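Local coordinates for protein LP15968p (Drosophila melanogaster, PDB 3MN8) that is a zinc metallocarboxypeptidase that releases C-terminal arginine or lysine from peptides and proteins, represented here by its first, active carboxypeptidase domain and the transthyretin-like domain after it, at residues H39-Q43 and T105-Q109; N144-Y148 and G164-A168; N167-I171 and R194-T198. All coordinates share one frame. Residues are numbered along the deposited sequence.

Interaction 1: H39-Q43 and T105-Q109; sequences HYASQ and TVGRQ
This is a loop-to-helix contact, in which segment 39-43, extended up to S42 and then entering helix 43-56, lies against the first turn of helix 106-121. H39, Y40 and A41 have extended backbones; S42 is the N-cap of helix 43-56, its hydroxyl (chi1 p) bonding to the backbone of Q45. The CA atoms come closest at Y40 and Q109, 6.6 Å. The best-defined tie runs from A41 N to Q109 OE1 (2.9 Å, nearly linear), made possible by the m, m side chain of Q109. R108 reaches across in t, t, m, bringing NH1 within 2.5 Å of A41 O, while Y148 supplies its cation-pi partner. The Y40 ring (chi1 m) packs CD2 on Q109 CG at 3.4 Å; its OH, bonded to P312 O, ends 3.4 Å from T105 OG1. T105 directly follows the zinc ligand E104, so the contact joins the N-terminal loop to the helix that begins just after the HxxE zinc-binding motif of M14 carboxypeptidases.

Interaction 2: N144-Y148 and G164-A168; sequences NPDGY and GRGNA. With GEM ((2-guanidinoethylmercapto)succinic acid), chain G.
The GEM pocket of the M14 active site draws one of its residues, R165, from this contact, in which loop 164-168 rests on the N-terminus of helix 145-149. N144 is the N-cap of that helix, and its t side chain works in two directions. N144 OD1 accepts from G147 N at 2.6 Å, capping the first turn, and N144 ND2 gives a weak but straight bond to G166 O at 3.2 Å, besides one to M100 O. CA atoms lie 4.2 Å apart at G147 and G164 and 5.6 Å at D146 and A168. A CA-H...O contact joins G164 CA to G147 O (3.1 Å). A side chain on G147 would collide with G164 O and G166 O; at the 98/-34 backbone of G164, a CB would jam against the preceding carbonyl. A168 CB sits 3.8 Å from D146 OD2, whose carboxylate is held by the S69 hydroxyl, the backbone N of E71 and a salt bridge to R73. The CA-to-CB bond of R165 points away from 144-148, and its t, t, t side chain brings R165 NH2 to GEM O15 (2.8 Å) and R165 NH1 to GEM O13 (3.2 Å); D172 forms a salt bridge with R165. An arginine holding inhibitor carboxylates beside the zinc is characteristic of metallocarboxypeptidases.

Interaction 3: N167-I171 and R194-T198; sequences NAANI and RQPET
Two hydrogen bonds from one amide hold this contact together: N167 ND2 donates to Q195 OE1 at 2.6 Å and to E197 OE2 at 3.1 Å, both nearly straight. The carbonyl oxygen of the same amide, chi1 p, is turned back on its own loop. N167 OD1 accepts from A169 N at 2.8 Å, which makes an Asx turn, and more weakly from I171 N at 3.4 Å. Around it the backbone forms a type I beta turn from N167 to N170, closed by N170 N to N167 O (3.0 Å), with A168 at phi/psi -73/-21 and A169 at -92/5. N170 then takes a left-handed conformation (65/29), and N167 N bonds to I171 O at 3.1 Å. On the facing side Q195 is the N-cap residue of helix 196-205; P196 and E197 open its first turn. Q195 folds its side chain m, m and E197 uses m, p to reach the amide, while E197 OE1 makes a weak bond to L70 N. D176 receives both Q195 N and the T198 hydroxyl. The backbones stay well apart, 8.1 Å between the CA atoms of I171 and Q195, so side chains bridge the gap. A169 CB lies 3.8 Å from Q195 OE1. Here an Asx turn within a type I beta turn docks the loop after R165 onto the start of helix 196-205.

How the interactions relate
All three contacts lie within the peptidase M14 domain and tie loops to helix N-termini. Interaction 2 is the most buried and closest to the zinc and GEM; interactions 1 and 3 are partly buried, the latter reaching an exposed turn. Helix 145-149 connects the first two: its Y148 takes the cation-pi contact of R108 and packs its OH near Y40. Interactions 2 and 3 share N167 and A168, so the loop carrying R165 is held by one helix start and then by another, with N167 serving the second through its amide. The chemistry shifts from an aromatic contact plus a main-chain to side-chain hydrogen bond in 1, through glycine backbones and an Asn cap in 2, to side-chain amide and carboxylate bonds in 3.

Interaction 1: H39-Q43 and T105-Q109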
loop_
_atom_site.group_PDB
_atom_site.type_symbol
_atom_site.label_atom_id
_atom_site.label_comp_id
_atom_site.label_asym_id
_atom_site.label_seq_id
_atom_site.Cartn_x
_atom_site.Cartn_y
_atom_site.Cartn_z
ATOM N N HIS A 39 -11.127 -13.316 -17.123
ATOM C CA HIS A 39 -10.585 -14.574 -16.634
ATOM C C HIS A 39 -9.547 -14.306 -15.541
ATOM O O HIS A 39 -8.977 -13.211 -15.456
ATOM C CB HIS A 39 -9.974 -15.375 -17.792
ATOM C CG HIS A 39 -8.637 -14.866 -18.245
ATOM N ND1 HIS A 39 -8.468 -13.622 -18.805
ATOM C CD2 HIS A 39 -7.417 -15.449 -18.230
ATOM C CE1 HIS A 39 -7.189 -13.452 -19.109
ATOM N NE2 HIS A 39 -6.532 -14.541 -18.776
ATOM N N TYR A 40 -9.303 -15.297 -14.694
ATOM C CA TYR A 40 -8.285 -15.132 -13.659
ATOM C C TYR A 40 -6.908 -15.515 -14.187
ATOM O O TYR A 40 -6.729 -16.605 -14.724
ATOM C CB TYR A 40 -8.644 -15.928 -12.392
ATOM C CG TYR A 40 -9.705 -15.252 -11.537
ATOM C CD1 TYR A 40 -11.001 -15.750 -11.463
ATOM C CD2 TYR A 40 -9.413 -14.098 -10.823
ATOM C CE1 TYR A 40 -11.966 -15.121 -10.690
ATOM C CE2 TYR A 40 -10.372 -13.468 -10.053
ATOM C CZ TYR A 40 -11.641 -13.980 -9.990
ATOM O OH TYR A 40 -12.581 -13.330 -9.226
ATOM N N ALA A 41 -5.941 -14.615 -14.051
ATOM C CA ALA A 41 -4.588 -14.895 -14.530
ATOM C C ALA A 41 -3.859 -15.879 -13.599
ATOM O O ALA A 41 -3.785 -15.676 -12.387
ATOM C CB ALA A 41 -3.799 -13.609 -14.692
ATOM N N SER A 42 -3.338 -16.955 -14.185
ATOM C CA SER A 42 -2.608 -17.960 -13.417
ATOM C C SER A 42 -1.216 -17.452 -13.074
ATOM O O SER A 42 -0.795 -16.405 -13.554
ATOM C CB SER A 42 -2.498 -19.270 -14.206
ATOM O OG SER A 42 -1.612 -19.138 -15.308
ATOM N N GLN A 43 -0.494 -18.199 -12.253
ATOM C CA GLN A 43 0.898 -17.872 -11.989
ATOM C C GLN A 43 1.658 -17.723 -13.300
ATOM O O GLN A 43 2.321 -16.717 -13.507
ATOM C CB GLN A 43 1.556 -18.949 -11.131
ATOM C CG GLN A 43 2.965 -18.609 -10.695
ATOM C CD GLN A 43 3.029 -17.344 -9.838
ATOM O OE1 GLN A 43 2.069 -16.984 -9.148
ATOM N NE2 GLN A 43 4.176 -16.671 -9.873
ATOM N N THR A 105 -9.555 -13.025 -4.146
ATOM C CA THR A 105 -8.950 -12.983 -5.473
ATOM C C THR A 105 -9.161 -11.707 -6.304
ATOM O O THR A 105 -8.370 -11.421 -7.194
ATOM C CB THR A 105 -9.464 -14.191 -6.289
ATOM O OG1 THR A 105 -10.899 -14.149 -6.362
ATOM C CG2 THR A 105 -9.053 -15.496 -5.613
ATOM N N VAL A 106 -10.226 -10.950 -6.044
ATOM C CA VAL A 106 -10.537 -9.783 -6.879
ATOM C C VAL A 106 -9.356 -8.787 -6.952
ATOM O O VAL A 106 -8.944 -8.364 -8.037
ATOM C CB VAL A 106 -11.838 -9.067 -6.411
ATOM C CG1 VAL A 106 -12.155 -7.851 -7.291
ATOM C CG2 VAL A 106 -13.009 -10.043 -6.389
ATOM N N GLY A 107 -8.805 -8.425 -5.795
ATOM C CA GLY A 107 -7.665 -7.522 -5.738
ATOM C C GLY A 107 -6.567 -7.972 -6.681
ATOM O O GLY A 107 -5.961 -7.163 -7.398
ATOM N N ARG A 108 -6.313 -9.278 -6.669
ATOM C CA ARG A 108 -5.361 -9.892 -7.589
ATOM C C ARG A 108 -5.578 -9.360 -8.992
ATOM O O ARG A 108 -4.688 -8.738 -9.574
ATOM C CB ARG A 108 -5.495 -11.420 -7.587
ATOM C CG ARG A 108 -4.921 -12.057 -8.831
ATOM C CD ARG A 108 -5.141 -13.562 -8.907
ATOM N NE ARG A 108 -4.094 -14.288 -8.203
ATOM C CZ ARG A 108 -3.132 -15.031 -8.749
ATOM N NH1 ARG A 108 -3.034 -15.210 -10.061
ATOM N NH2 ARG A 108 -2.258 -15.615 -7.942
ATOM N N GLN A 109 -6.770 -9.591 -9.529
ATOM C CA GLN A 109 -7.059 -9.204 -10.910
ATOM C C GLN A 109 -7.075 -7.699 -11.114
ATOM O O GLN A 109 -6.656 -7.216 -12.178
ATOM C CB GLN A 109 -8.367 -9.819 -11.411
ATOM C CG GLN A 109 -8.189 -11.176 -12.049
ATOM C CD GLN A 109 -7.080 -11.175 -13.070
ATOM O OE1 GLN A 109 -6.094 -11.905 -12.939
ATOM N NE2 GLN A 109 -7.227 -10.348 -14.095
#

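Interaction 2: N144-Y148 and G164-A168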
loop_
_atom_site.group_PDB
_atom_site.type_symbol
_atom_site.label_atom_id
_atom_site.label_comp_id
_atom_site.label_asym_id
_atom_site.label_seq_id
_atom_site.Cartn_x
_atom_site.Cartn_y
_atom_site.Cartn_z
ATOM N N ASN A 144 0.440 -14.710 -2.265
ATOM C CA ASN A 144 0.212 -16.088 -1.872
ATOM C C ASN A 144 -0.221 -16.969 -3.052
ATOM O O ASN A 144 -1.391 -17.361 -3.160
ATOM C CB ASN A 144 -0.813 -16.152 -0.750
ATOM C CG ASN A 144 -0.980 -17.550 -0.202
ATOM O OD1 ASN A 144 -0.221 -18.463 -0.552
ATOM N ND2 ASN A 144 -1.972 -17.731 0.662
ATOM N N PRO A 145 0.740 -17.285 -3.939
ATOM C CA PRO A 145 0.515 -18.131 -5.118
ATOM C C PRO A 145 0.072 -19.540 -4.722
ATOM O O PRO A 145 -0.810 -20.133 -5.346
ATOM C CB PRO A 145 1.903 -18.205 -5.781
ATOM C CG PRO A 145 2.757 -17.200 -5.080
ATOM C CD PRO A 145 2.164 -16.953 -3.742
ATOM N N ASP A 146 0.715 -20.072 -3.692
ATOM C CA ASP A 146 0.463 -21.424 -3.257
ATOM C C ASP A 146 -0.942 -21.463 -2.694
ATOM O O ASP A 146 -1.687 -22.429 -2.898
ATOM C CB ASP A 146 1.501 -21.855 -2.206
ATOM C CG ASP A 146 2.906 -22.025 -2.794
ATOM O OD1 ASP A 146 3.142 -21.600 -3.944
ATOM O OD2 ASP A 146 3.778 -22.589 -2.107
ATOM N N GLY A 147 -1.302 -20.395 -1.992
ATOM C CA GLY A 147 -2.622 -20.285 -1.400
ATOM C C GLY A 147 -3.658 -20.210 -2.491
ATOM O O GLY A 147 -4.701 -20.869 -2.430
ATOM N N TYR A 148 -3.347 -19.411 -3.504
ATOM C CA TYR A 148 -4.232 -19.219 -4.643
ATOM C C TYR A 148 -4.459 -20.530 -5.383
ATOM O O TYR A 148 -5.591 -20.999 -5.512
ATOM C CB TYR A 148 -3.640 -18.180 -5.587
ATOM C CG TYR A 148 -4.392 -18.018 -6.887
ATOM C CD1 TYR A 148 -5.654 -17.431 -6.916
ATOM C CD2 TYR A 148 -3.836 -18.430 -8.092
ATOM C CE1 TYR A 148 -6.350 -17.270 -8.106
ATOM C CE2 TYR A 148 -4.522 -18.263 -9.285
ATOM C CZ TYR A 148 -5.781 -17.684 -9.279
ATOM O OH TYR A 148 -6.470 -17.521 -10.454
ATOM N N GLY A 164 -6.385 -22.746 1.181
ATOM C CA GLY A 164 -6.281 -21.739 0.140
ATOM C C GLY A 164 -6.066 -20.349 0.716
ATOM O O GLY A 164 -5.382 -19.518 0.126
ATOM N N ARG A 165 -6.658 -20.101 1.881
ATOM C CA ARG A 165 -6.509 -18.823 2.555
ATOM C C ARG A 165 -5.067 -18.670 3.027
ATOM O O ARG A 165 -4.396 -17.704 2.679
ATOM C CB ARG A 165 -7.503 -18.707 3.724
ATOM C CG ARG A 165 -7.390 -17.408 4.518
ATOM C CD ARG A 165 -8.432 -17.322 5.633
ATOM N NE ARG A 165 -8.012 -16.424 6.710
ATOM C CZ ARG A 165 -8.399 -15.156 6.826
ATOM N NH1 ARG A 165 -9.218 -14.630 5.929
ATOM N NH2 ARG A 165 -7.972 -14.413 7.841
ATOM N N GLY A 166 -4.584 -19.635 3.802
ATOM C CA GLY A 166 -3.217 -19.599 4.296
ATOM C C GLY A 166 -2.312 -20.133 3.209
ATOM O O GLY A 166 -2.795 -20.501 2.136
ATOM N N ASN A 167 -1.004 -20.170 3.467
ATOM C CA ASN A 167 -0.068 -20.659 2.457
ATOM C C ASN A 167 -0.108 -22.176 2.367
ATOM O O ASN A 167 -1.097 -22.807 2.758
ATOM C CB ASN A 167 1.363 -20.119 2.657
ATOM C CG ASN A 167 2.058 -20.685 3.889
ATOM O OD1 ASN A 167 1.518 -21.538 4.600
ATOM N ND2 ASN A 167 3.273 -20.207 4.141
ATOM N N ALA A 168 0.956 -22.764 1.837
ATOM C CA ALA A 168 0.969 -24.207 1.619
ATOM C C ALA A 168 1.106 -24.970 2.931
ATOM O O ALA A 168 0.762 -26.149 2.999
ATOM C CB ALA A 168 2.079 -24.598 0.647
HETATM C C8 GEM G . -8.940 -9.634 8.050
HETATM S S7 GEM G . -7.830 -8.318 7.636
HETATM C C6 GEM G . -8.942 -6.941 7.643
HETATM C C5 GEM G . -9.737 -6.800 8.939
HETATM N N3 GEM G . -8.807 -6.401 9.983
HETATM C C1 GEM G . -9.050 -6.335 11.288
HETATM N N4 GEM G . -8.097 -5.951 12.128
HETATM N N2 GEM G . -10.249 -6.660 11.759
HETATM C C9 GEM G . -8.103 -10.853 8.331
HETATM O O14 GEM G . -6.869 -10.779 8.135
HETATM O O15 GEM G . -8.659 -11.888 8.756
HETATM C C10 GEM G . -10.000 -9.900 6.968
HETATM C C11 GEM G . -9.505 -10.474 5.645
HETATM O O12 GEM G . -9.895 -9.913 4.591
HETATM O O13 GEM G . -8.768 -11.493 5.639
#

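Interaction 3: N167-I171 and R194-T198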
loop_
_atom_site.group_PDB
_atom_site.type_symbol
_atom_site.label_atom_id
_atom_site.label_comp_id
_atom_site.label_asym_id
_atom_site.label_seq_id
_atom_site.Cartn_x
_atom_site.Cartn_y
_atom_site.Cartn_z
ATOM N N ASN A 167 -1.004 -20.170 3.467
ATOM C CA ASN A 167 -0.068 -20.659 2.457
ATOM C C ASN A 167 -0.108 -22.176 2.367
ATOM O O ASN A 167 -1.097 -22.807 2.758
ATOM C CB ASN A 167 1.363 -20.119 2.657
ATOM C CG ASN A 167 2.058 -20.685 3.889
ATOM O OD1 ASN A 167 1.518 -21.538 4.600
ATOM N ND2 ASN A 167 3.273 -20.207 4.141
ATOM N N ALA A 168 0.956 -22.764 1.837
ATOM C CA ALA A 168 0.969 -24.207 1.619
ATOM C C ALA A 168 1.106 -24.970 2.931
ATOM O O ALA A 168 0.762 -26.149 2.999
ATOM C CB ALA A 168 2.079 -24.598 0.647
ATOM N N ALA A 169 1.616 -24.302 3.968
ATOM C CA ALA A 169 1.724 -24.914 5.297
ATOM C C ALA A 169 0.470 -24.611 6.126
ATOM O O ALA A 169 0.394 -24.953 7.315
ATOM C CB ALA A 169 2.982 -24.431 6.010
ATOM N N ASN A 170 -0.509 -23.971 5.485
ATOM C CA ASN A 170 -1.778 -23.636 6.117
ATOM C C ASN A 170 -1.666 -22.648 7.265
ATOM O O ASN A 170 -2.489 -22.673 8.183
ATOM C CB ASN A 170 -2.496 -24.894 6.602
ATOM C CG ASN A 170 -3.468 -25.427 5.590
ATOM O OD1 ASN A 170 -3.335 -26.558 5.126
ATOM N ND2 ASN A 170 -4.455 -24.614 5.234
ATOM N N ILE A 171 -0.663 -21.775 7.231
ATOM C CA ILE A 171 -0.661 -20.676 8.197
ATOM C C ILE A 171 -1.121 -19.380 7.553
ATOM O O ILE A 171 -0.893 -19.148 6.362
ATOM C CB ILE A 171 0.684 -20.485 8.971
ATOM C CG1 ILE A 171 1.651 -19.588 8.202
ATOM C CG2 ILE A 171 1.299 -21.836 9.358
ATOM C CD1 ILE A 171 1.547 -18.111 8.566
ATOM N N ARG A 194 9.811 -16.998 9.579
ATOM C CA ARG A 194 8.374 -17.032 9.363
ATOM C C ARG A 194 8.127 -17.819 8.090
ATOM O O ARG A 194 8.972 -18.615 7.662
ATOM C CB ARG A 194 7.843 -15.620 9.158
ATOM C CG ARG A 194 8.612 -14.582 9.891
ATOM C CD ARG A 194 7.769 -13.995 10.990
ATOM N NE ARG A 194 8.470 -12.942 11.722
ATOM C CZ ARG A 194 8.059 -12.476 12.893
ATOM N NH1 ARG A 194 6.959 -12.974 13.442
ATOM N NH2 ARG A 194 8.744 -11.526 13.516
ATOM N N GLN A 195 6.978 -17.576 7.468
ATOM C CA GLN A 195 6.714 -18.128 6.154
ATOM C C GLN A 195 7.533 -17.374 5.106
ATOM O O GLN A 195 7.716 -16.155 5.190
ATOM C CB GLN A 195 5.227 -18.080 5.818
ATOM C CG GLN A 195 4.352 -18.801 6.828
ATOM C CD GLN A 195 4.713 -20.270 7.009
ATOM O OE1 GLN A 195 4.754 -21.038 6.049
ATOM N NE2 GLN A 195 4.948 -20.670 8.253
ATOM N N PRO A 196 8.039 -18.119 4.115
ATOM C CA PRO A 196 8.860 -17.599 3.022
ATOM C C PRO A 196 8.251 -16.298 2.551
ATOM O O PRO A 196 8.931 -15.300 2.364
ATOM C CB PRO A 196 8.673 -18.649 1.923
ATOM C CG PRO A 196 8.376 -19.892 2.633
ATOM C CD PRO A 196 7.636 -19.515 3.886
ATOM N N GLU A 197 6.939 -16.326 2.375
ATOM C CA GLU A 197 6.232 -15.234 1.740
ATOM C C GLU A 197 6.292 -14.013 2.630
ATOM O O GLU A 197 6.502 -12.904 2.161
ATOM C CB GLU A 197 4.777 -15.642 1.460
ATOM C CG GLU A 197 4.611 -16.783 0.440
ATOM C CD GLU A 197 4.657 -18.168 1.077
ATOM O OE1 GLU A 197 4.548 -19.172 0.323
ATOM O OE2 GLU A 197 4.788 -18.242 2.326
ATOM N N THR A 198 6.114 -14.239 3.923
ATOM C CA THR A 198 6.182 -13.173 4.905
ATOM C C THR A 198 7.584 -12.576 4.878
ATOM O O THR A 198 7.761 -11.377 4.658
ATOM C CB THR A 198 5.902 -13.716 6.315
ATOM O OG1 THR A 198 4.770 -14.608 6.294
ATOM C CG2 THR A 198 5.672 -12.570 7.294
#